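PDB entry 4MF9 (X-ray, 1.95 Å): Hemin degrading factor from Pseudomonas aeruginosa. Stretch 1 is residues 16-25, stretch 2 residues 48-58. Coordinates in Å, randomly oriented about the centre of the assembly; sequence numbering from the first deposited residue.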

ATOM      1  N   SER A  16       4.203 -12.699  28.095  1.00 35.40           N
ATOM      2  CA  SER A  16       4.223 -13.845  27.210  1.00 36.28           C
ATOM      3  C   SER A  16       3.125 -13.764  26.101  1.00 28.72           C
ATOM      4  O   SER A  16       2.238 -13.029  26.188  1.00 30.00           O
ATOM      5  CB  SER A  16       4.048 -15.125  28.013  1.00 38.56           C
ATOM      6  OG  SER A  16       2.770 -15.246  28.568  1.00 39.60           O
ATOM      7  N   PRO A  17       3.241 -14.604  25.107  1.00 27.67           N
ATOM      8  CA  PRO A  17       2.259 -14.703  24.037  1.00 30.10           C
ATOM      9  C   PRO A  17       0.838 -15.122  24.546  1.00 31.60           C
ATOM     10  O   PRO A  17      -0.156 -14.537  24.174  1.00 25.57           O
ATOM     11  CB  PRO A  17       2.852 -15.760  23.121  1.00 30.29           C
ATOM     12  CG  PRO A  17       3.988 -16.356  23.847  1.00 28.88           C
ATOM     13  CD  PRO A  17       4.438 -15.393  24.845  1.00 31.07           C
ATOM     14  N   ALA A  18       0.770 -16.051  25.498  1.00 26.63           N
ATOM     15  CA  ALA A  18      -0.491 -16.341  26.110  1.00 28.87           C
ATOM     16  C   ALA A  18      -0.991 -15.109  26.790  1.00 25.89           C
ATOM     17  O   ALA A  18      -2.101 -14.760  26.685  1.00 26.43           O
ATOM     18  CB  ALA A  18      -0.375 -17.459  27.115  1.00 30.77           C
ATOM     19  N   GLU A  19      -0.106 -14.430  27.477  1.00 25.43           N
ATOM     20  CA  GLU A  19      -0.392 -13.212  28.210  1.00 29.93           C
ATOM     21  C   GLU A  19      -0.840 -12.089  27.264  1.00 27.59           C
ATOM     22  O   GLU A  19      -1.703 -11.295  27.602  1.00 26.14           O
ATOM     23  CB  GLU A  19       0.822 -12.718  28.962  1.00 28.67           C
ATOM     24  CG  GLU A  19       1.172 -13.441  30.237  1.00 37.05           C
ATOM     25  CD  GLU A  19       2.668 -13.365  30.529  1.00 45.49           C
ATOM     26  OE1 GLU A  19       3.253 -12.297  30.515  1.00 47.86           O
ATOM     27  OE2 GLU A  19       3.268 -14.392  30.750  1.00 41.82           O
ATOM     28  N   LEU A  20      -0.191 -12.019  26.124  1.00 22.09           N
ATOM     29  CA  LEU A  20      -0.492 -10.976  25.148  1.00 23.75           C
ATOM     30  C   LEU A  20      -1.872 -11.211  24.557  1.00 22.90           C
ATOM     31  O   LEU A  20      -2.683 -10.286  24.479  1.00 21.34           O
ATOM     32  CB  LEU A  20       0.567 -10.927  24.039  1.00 21.91           C
ATOM     33  CG  LEU A  20       0.293  -9.850  22.978  1.00 22.57           C
ATOM     34  CD1 LEU A  20       0.030  -8.492  23.631  1.00 16.24           C
ATOM     35  CD2 LEU A  20       1.443  -9.775  21.986  1.00 17.78           C
ATOM     36  N   TYR A  21      -2.142 -12.453  24.154  1.00 26.20           N
ATOM     37  CA  TYR A  21      -3.449 -12.791  23.591  1.00 27.25           C
ATOM     38  C   TYR A  21      -4.581 -12.395  24.540  1.00 24.09           C
ATOM     39  O   TYR A  21      -5.560 -11.771  24.123  1.00 23.41           O
ATOM     40  CB  TYR A  21      -3.557 -14.280  23.217  1.00 21.76           C
ATOM     41  CG  TYR A  21      -4.913 -14.612  22.621  1.00 25.84           C
ATOM     42  CD1 TYR A  21      -5.205 -14.309  21.295  1.00 17.89           C
ATOM     43  CD2 TYR A  21      -5.912 -15.203  23.391  1.00 22.03           C
ATOM     44  CE1 TYR A  21      -6.439 -14.594  20.746  1.00 18.22           C
ATOM     45  CE2 TYR A  21      -7.158 -15.490  22.848  1.00 25.59           C
ATOM     46  CZ  TYR A  21      -7.418 -15.182  21.527  1.00 26.17           C
ATOM     47  OH  TYR A  21      -8.665 -15.462  20.987  1.00 24.11           O
ATOM     48  N   ARG A  22      -4.409 -12.734  25.802  1.00 24.84           N
ATOM     49  CA  ARG A  22      -5.374 -12.429  26.849  1.00 28.49           C
ATOM     50  C   ARG A  22      -5.564 -10.950  27.074  1.00 30.03           C
ATOM     51  O   ARG A  22      -6.655 -10.488  27.235  1.00 28.67           O
ATOM     52  CB  ARG A  22      -5.047 -13.149  28.157  1.00 30.19           C
ATOM     53  CG  ARG A  22      -5.944 -12.809  29.355  1.00 33.52           C
ATOM     54  CD  ARG A  22      -7.439 -12.764  29.050  1.00 40.17           C
ATOM     55  NE  ARG A  22      -8.284 -12.336  30.180  1.00 40.44           N
ATOM     56  CZ  ARG A  22      -8.626 -13.087  31.226  1.00 36.55           C
ATOM     57  NH1 ARG A  22      -8.206 -14.325  31.340  1.00 33.85           N
ATOM     58  NH2 ARG A  22      -9.390 -12.593  32.178  1.00 25.55           N
ATOM     59  N   ALA A  23      -4.475 -10.228  27.072  1.00 27.24           N
ATOM     60  CA  ALA A  23      -4.472  -8.776  27.235  1.00 27.33           C
ATOM     61  C   ALA A  23      -5.219  -8.111  26.084  1.00 29.26           C
ATOM     62  O   ALA A  23      -5.948  -7.132  26.278  1.00 29.29           O
ATOM     63  CB  ALA A  23      -3.038  -8.265  27.297  1.00 30.22           C
ATOM     64  N   TRP A  24      -5.021  -8.634  24.889  1.00 26.73           N
ATOM     65  CA  TRP A  24      -5.696  -8.141  23.723  1.00 28.22           C
ATOM     66  C   TRP A  24      -7.199  -8.374  23.741  1.00 29.72           C
ATOM     67  O   TRP A  24      -7.942  -7.470  23.511  1.00 29.01           O
ATOM     68  CB  TRP A  24      -5.100  -8.767  22.485  1.00 27.70           C
ATOM     69  CG  TRP A  24      -5.850  -8.442  21.185  1.00 29.89           C
ATOM     70  CD1 TRP A  24      -6.348  -7.265  20.808  1.00 28.92           C
ATOM     71  CD2 TRP A  24      -6.109  -9.331  20.142  1.00 30.29           C
ATOM     72  NE1 TRP A  24      -6.889  -7.341  19.583  1.00 28.01           N
ATOM     73  CE2 TRP A  24      -6.774  -8.616  19.145  1.00 30.00           C
ATOM     74  CE3 TRP A  24      -5.897 -10.694  19.968  1.00 31.08           C
ATOM     75  CZ2 TRP A  24      -7.225  -9.210  18.000  1.00 30.23           C
ATOM     76  CZ3 TRP A  24      -6.316 -11.273  18.822  1.00 28.25           C
ATOM     77  CH2 TRP A  24      -6.985 -10.544  17.857  1.00 35.68           C
ATOM     78  N   GLN A  25      -7.614  -9.580  24.093  1.00 28.06           N
ATOM     79  CA  GLN A  25      -9.036  -9.926  24.223  1.00 31.69           C
ATOM     80  C   GLN A  25      -9.742  -9.090  25.288  1.00 29.04           C
ATOM     81  O   GLN A  25     -10.909  -8.723  25.136  1.00 33.43           O
ATOM     82  CB  GLN A  25      -9.196 -11.418  24.543  1.00 25.82           C
ATOM     83  CG  GLN A  25      -8.625 -12.340  23.479  1.00 26.18           C
ATOM     84  CD  GLN A  25      -9.288 -12.159  22.121  1.00 30.71           C
ATOM     85  OE1 GLN A  25     -10.508 -12.239  21.999  1.00 33.65           O
ATOM     86  NE2 GLN A  25      -8.482 -11.916  21.094  1.00 29.25           N
TER
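Stretch 2 (48-58) GELVASRVGID

No direct hydrogen bond joins the two stretches; stretch 2 holds to stretch 1 by packing, most distinctively by aliphatic carbons set over the faces of two aromatic rings. Ile 57 CD1 stands 3.7 Å from the centroid of the Tyr 21 ring, 9° off its normal, and Leu 50 CD1 lies 4.0 Å from the centroid of the five-membered ring of Trp 24, 4° off the normal. Both are CH-pi contacts, in which a slightly polarised methyl group meets the electron-rich ring face.

Stretch 2 enters in a helix that is already under way at Gly 48 and includes Ala 52, nearly perpendicular to helix 17-25: the signed crossing angle is -100° and the axes approach to 9.4 Å. A type I turn from Ala 52 to Val 55 then redirects the chain. At Gly 56 phi is 88°, a conformation that suits glycine, since a CB there would be jammed against the preceding carbonyl O. The chain thus brings Ile 57 back over Tyr 21.

The backbones come nearest at Ser 53, whose CA is 4.7 Å from Pro 17 CA. Its small side chain fits this narrow place: Ser 53 CB lies 3.6 Å from Pro 17 O, while Ser 53 OG, 3.7 Å from Tyr 21 CA, satisfies its polarity within its own stretch by donating to Leu 50 O at 2.6 Å. Alongside, Leu 20 CD2 packs 4.1 Å from Leu 50 CA, a greasy filler suited to a buried site.

Arg 54 serves both aromatics at their edges, its CG 4.2 Å from Tyr 21 CD1 and its NH1 3.3 Å from Trp 24 CH2. The guanidinium is held by Asp 58, with a salt bridge from Arg 54 NH2 to Asp 58 OD2 at 2.6 Å. One water connects the stretches, 3.1 Å from Tyr 21 OH and donating to Asp 58 OD2 at 3.0 Å.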

ATOM      1  N   GLY A  48       2.454  -7.765  14.188  1.00 18.43           N
ATOM      2  CA  GLY A  48       2.992  -9.085  13.905  1.00 16.42           C
ATOM      3  C   GLY A  48       3.066  -9.981  15.134  1.00 21.22           C
ATOM      4  O   GLY A  48       2.710 -11.159  15.072  1.00 16.44           O
ATOM      5  N   GLU A  49       3.516  -9.406  16.223  1.00 21.83           N
ATOM      6  CA  GLU A  49       3.584 -10.073  17.497  1.00 24.04           C
ATOM      7  C   GLU A  49       2.204 -10.452  17.994  1.00 21.74           C
ATOM      8  O   GLU A  49       1.993 -11.526  18.435  1.00 20.03           O
ATOM      9  CB  GLU A  49       4.241  -9.188  18.489  1.00 25.55           C
ATOM     10  CG  GLU A  49       5.716  -9.121  18.358  1.00 27.41           C
ATOM     11  CD  GLU A  49       6.313  -8.021  19.217  1.00 34.03           C
ATOM     12  OE1 GLU A  49       6.347  -6.846  18.788  1.00 22.43           O
ATOM     13  OE2 GLU A  49       6.681  -8.353  20.338  1.00 31.64           O
ATOM     14  N   LEU A  50       1.277  -9.533  17.826  1.00 19.60           N
ATOM     15  CA  LEU A  50      -0.113  -9.725  18.241  1.00 17.21           C
ATOM     16  C   LEU A  50      -0.716 -10.909  17.494  1.00 21.33           C
ATOM     17  O   LEU A  50      -1.319 -11.799  18.103  1.00 18.57           O
ATOM     18  CB  LEU A  50      -0.944  -8.464  17.984  1.00 21.80           C
ATOM     19  CG  LEU A  50      -1.987  -8.028  19.026  1.00 26.99           C
ATOM     20  CD1 LEU A  50      -2.937  -6.973  18.481  1.00 25.27           C
ATOM     21  CD2 LEU A  50      -2.780  -9.196  19.540  1.00 27.11           C
ATOM     22  N   VAL A  51      -0.538 -10.928  16.176  1.00 19.84           N
ATOM     23  CA  VAL A  51      -1.020 -12.041  15.358  1.00 19.40           C
ATOM     24  C   VAL A  51      -0.362 -13.374  15.748  1.00 19.70           C
ATOM     25  O   VAL A  51      -1.030 -14.408  15.833  1.00 18.09           O
ATOM     26  CB  VAL A  51      -0.835 -11.746  13.849  1.00 18.82           C
ATOM     27  CG1 VAL A  51      -1.228 -12.955  13.014  1.00 16.56           C
ATOM     28  CG2 VAL A  51      -1.658 -10.525  13.439  1.00 17.52           C
ATOM     29  N   ALA A  52       0.941 -13.354  16.002  1.00 18.11           N
ATOM     30  CA  ALA A  52       1.630 -14.570  16.423  1.00 21.56           C
ATOM     31  C   ALA A  52       1.110 -15.070  17.774  1.00 20.39           C
ATOM     32  O   ALA A  52       1.176 -16.257  18.058  1.00 19.65           O
ATOM     33  CB  ALA A  52       3.128 -14.354  16.472  1.00 21.72           C
ATOM     34  N   SER A  53       0.584 -14.177  18.606  1.00 20.95           N
ATOM     35  CA  SER A  53       0.005 -14.629  19.877  1.00 25.47           C
ATOM     36  C   SER A  53      -1.263 -15.454  19.639  1.00 19.22           C
ATOM     37  O   SER A  53      -1.769 -16.108  20.556  1.00 20.93           O
ATOM     38  CB  SER A  53      -0.303 -13.445  20.794  1.00 21.57           C
ATOM     39  OG  SER A  53      -1.550 -12.871  20.468  1.00 19.79           O
ATOM     40  N   ARG A  54      -1.806 -15.379  18.429  1.00 16.85           N
ATOM     41  CA  ARG A  54      -2.956 -16.131  17.978  1.00 14.15           C
ATOM     42  C   ARG A  54      -2.690 -17.580  17.537  1.00 18.24           C
ATOM     43  O   ARG A  54      -3.591 -18.331  17.368  1.00 16.65           O
ATOM     44  CB  ARG A  54      -3.677 -15.382  16.834  1.00 14.27           C
ATOM     45  CG  ARG A  54      -4.186 -13.997  17.196  1.00 20.20           C
ATOM     46  CD  ARG A  54      -4.899 -13.276  16.079  1.00 17.73           C
ATOM     47  NE  ARG A  54      -6.124 -13.923  15.696  1.00 18.63           N
ATOM     48  CZ  ARG A  54      -7.132 -13.289  15.131  1.00 23.74           C
ATOM     49  NH1 ARG A  54      -7.007 -12.012  14.859  1.00 20.94           N
ATOM     50  NH2 ARG A  54      -8.245 -13.896  14.863  1.00 20.18           N
ATOM     51  N   VAL A  55      -1.442 -17.913  17.301  1.00 14.93           N
ATOM     52  CA  VAL A  55      -1.119 -19.222  16.738  1.00 16.62           C
ATOM     53  C   VAL A  55      -1.495 -20.335  17.714  1.00 17.13           C
ATOM     54  O   VAL A  55      -1.203 -20.250  18.907  1.00 19.56           O
ATOM     55  CB  VAL A  55       0.358 -19.323  16.348  1.00 20.01           C
ATOM     56  CG1 VAL A  55       0.688 -20.720  15.853  1.00 23.00           C
ATOM     57  CG2 VAL A  55       0.682 -18.296  15.273  1.00 19.78           C
ATOM     58  N   GLY A  56      -2.168 -21.362  17.207  1.00 13.73           N
ATOM     59  CA  GLY A  56      -2.655 -22.435  18.059  1.00 20.57           C
ATOM     60  C   GLY A  56      -4.029 -22.120  18.610  1.00 20.95           C
ATOM     61  O   GLY A  56      -4.674 -22.978  19.203  1.00 20.34           O
ATOM     62  N   ILE A  57      -4.493 -20.898  18.416  1.00 16.32           N
ATOM     63  CA  ILE A  57      -5.837 -20.541  18.745  1.00 17.76           C
ATOM     64  C   ILE A  57      -6.743 -20.411  17.529  1.00 22.37           C
ATOM     65  O   ILE A  57      -7.596 -21.241  17.322  1.00 19.96           O
ATOM     66  CB  ILE A  57      -5.869 -19.291  19.602  1.00 19.00           C
ATOM     67  CG1 ILE A  57      -5.154 -19.534  20.895  1.00 20.84           C
ATOM     68  CG2 ILE A  57      -7.273 -18.808  19.897  1.00 20.92           C
ATOM     69  CD1 ILE A  57      -4.819 -18.288  21.625  1.00 23.34           C
ATOM     70  N   ASP A  58      -6.503 -19.393  16.704  1.00 16.49           N
ATOM     71  CA  ASP A  58      -7.177 -19.297  15.409  1.00 17.45           C
ATOM     72  C   ASP A  58      -6.258 -18.873  14.246  1.00 16.06           C
ATOM     73  O   ASP A  58      -6.746 -18.521  13.173  1.00 18.81           O
ATOM     74  CB  ASP A  58      -8.401 -18.380  15.479  1.00 15.86           C
ATOM     75  CG  ASP A  58      -8.056 -16.956  15.869  1.00 19.21           C
ATOM     76  OD1 ASP A  58      -6.863 -16.652  16.077  1.00 20.48           O
ATOM     77  OD2 ASP A  58      -8.992 -16.126  15.960  1.00 17.82           O
TER
HETATM   78  O   HOH W   1      -9.250 -14.235  18.255  1.00 25.47           O